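PDB 4HL9: antibiotic biosynthesis monooxygenase from Rhodospirillum rubrum, which probably acts as a monooxygenase, although its substrate and reaction are not established. Local coordinates for residues P34-I39 with N101-Q106. Numbering follows the deposited sequence.
Sequences PEAIDI and NAHQRQ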
# COMPACT_ATOMS: atom_id res chain seq x y z
N PRO A 34 17.19 12.27 2.62
CA PRO A 34 17.08 13.03 1.38
C PRO A 34 18.39 13.13 0.60
O PRO A 34 18.36 13.07 -0.62
CB PRO A 34 16.64 14.43 1.85
CG PRO A 34 15.92 14.18 3.11
CD PRO A 34 16.59 12.99 3.76
N GLU A 35 19.51 13.26 1.32
CA GLU A 35 20.87 13.31 0.73
C GLU A 35 21.18 12.09 -0.14
O GLU A 35 22.03 12.16 -1.03
CB GLU A 35 21.95 13.30 1.84
CG GLU A 35 21.75 14.21 3.00
CD GLU A 35 21.00 13.57 4.16
OE1 GLU A 35 21.58 12.78 4.95
OE2 GLU A 35 19.82 13.91 4.30
N ALA A 36 20.51 10.96 0.14
CA ALA A 36 20.86 9.65 -0.44
C ALA A 36 19.98 9.18 -1.60
O ALA A 36 20.21 8.11 -2.16
CB ALA A 36 20.89 8.59 0.66
N ILE A 37 18.98 9.98 -1.97
CA ILE A 37 17.96 9.56 -2.92
C ILE A 37 18.57 9.18 -4.27
O ILE A 37 18.21 8.14 -4.85
CB ILE A 37 16.84 10.66 -3.07
CG1 ILE A 37 15.94 10.67 -1.81
CG2 ILE A 37 16.05 10.47 -4.36
CD1 ILE A 37 15.21 12.01 -1.57
N ASP A 38 19.50 10.02 -4.77
CA ASP A 38 20.14 9.75 -6.06
C ASP A 38 21.02 8.48 -6.05
O ASP A 38 21.16 7.82 -7.06
CB ASP A 38 20.92 10.97 -6.57
CG ASP A 38 19.99 12.14 -6.94
OD1 ASP A 38 18.81 11.90 -7.25
OD2 ASP A 38 20.44 13.30 -6.89
N ILE A 39 21.60 8.17 -4.90
CA ILE A 39 22.35 6.92 -4.71
C ILE A 39 21.41 5.70 -4.83
O ILE A 39 21.72 4.72 -5.51
CB ILE A 39 23.06 6.92 -3.34
CG1 ILE A 39 24.20 7.96 -3.34
CG2 ILE A 39 23.58 5.54 -2.98
CD1 ILE A 39 24.91 8.05 -1.98
N ASN A 101 19.14 0.20 2.58
CA ASN A 101 18.87 0.48 3.98
C ASN A 101 20.02 1.17 4.72
O ASN A 101 19.78 1.79 5.73
CB ASN A 101 18.45 -0.78 4.73
CG ASN A 101 17.09 -1.28 4.30
OD1 ASN A 101 16.35 -0.60 3.56
ND2 ASN A 101 16.76 -2.48 4.76
N ALA A 102 21.23 1.08 4.19
CA ALA A 102 22.37 1.85 4.72
C ALA A 102 22.04 3.34 4.84
O ALA A 102 22.56 4.04 5.71
CB ALA A 102 23.58 1.66 3.83
N HIS A 103 21.15 3.80 3.97
CA HIS A 103 20.75 5.21 3.93
C HIS A 103 19.38 5.56 4.54
O HIS A 103 18.88 6.67 4.33
CB HIS A 103 20.84 5.68 2.50
CG HIS A 103 22.22 5.58 1.92
ND1 HIS A 103 23.28 6.32 2.40
CD2 HIS A 103 22.71 4.84 0.90
CE1 HIS A 103 24.37 6.04 1.69
NE2 HIS A 103 24.05 5.14 0.78
N GLN A 104 18.76 4.64 5.28
CA GLN A 104 17.42 4.91 5.85
C GLN A 104 17.44 5.98 6.95
O GLN A 104 18.39 6.07 7.73
CB GLN A 104 16.79 3.65 6.41
CG GLN A 104 17.44 3.16 7.69
CD GLN A 104 16.85 1.86 8.20
OE1 GLN A 104 16.40 1.01 7.43
NE2 GLN A 104 16.86 1.69 9.51
N ARG A 105 16.39 6.79 7.02
CA ARG A 105 16.30 7.79 8.08
C ARG A 105 15.64 7.23 9.35
O ARG A 105 15.87 7.73 10.45
CB ARG A 105 15.67 9.11 7.59
CG ARG A 105 14.21 9.07 7.20
CD ARG A 105 13.69 10.50 6.93
NE ARG A 105 13.59 10.71 5.50
CZ ARG A 105 12.49 11.10 4.87
NH1 ARG A 105 11.39 11.40 5.56
NH2 ARG A 105 12.50 11.20 3.54
N GLN A 106 14.85 6.16 9.17
CA GLN A 106 14.16 5.46 10.26
C GLN A 106 13.96 4.03 9.74
O GLN A 106 14.10 3.81 8.54
CB GLN A 106 12.75 6.02 10.53
CG GLN A 106 12.45 7.44 10.05
CD GLN A 106 10.99 7.65 9.65
OE1 GLN A 106 10.07 6.92 10.06
NE2 GLN A 106 10.77 8.66 8.81
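Ala36 and His103 meet at the middle of this surface contact, the methyl CB of Ala36 lying 3.4 Å from CB of His103 and 3.5 Å from its CG, oblique to the imidazole. Farther out on the ring, Ile39 takes over: its CG2 sits 3.8 Å from NE2 of His103, with CD1 of Ile39 close behind, and the two side chains run nearly perpendicular. With CG anti to the carbonyl carbon (chi1 -60°), the His103 ring extends from its own chain across Ala36 to Ile39. At the other end, CD of Pro34 comes within 4.2 Å of NE of Arg105, a loose contact in which the two side chains cross at about a right angle. No hydrogen bond joins the two segments, so the contact is one of van der Waals packing. NH2 of Arg105 forms a salt bridge with Asp68 and a hydrogen bond to Ile32 O. Backbone hydrogen bonds of His103 with Lys33 and of Arg105 with Phe31 join 103-105 to the end of strand 24-32 and the residue after it. The type I turn Asn101-Gln104, between helix 91-101 and strand 104-115, thus packs through His103 on the start of helix 37-52, beside the four-stranded antiparallel sheet (order 2-3-1-4) of the ferredoxin-like ABM fold.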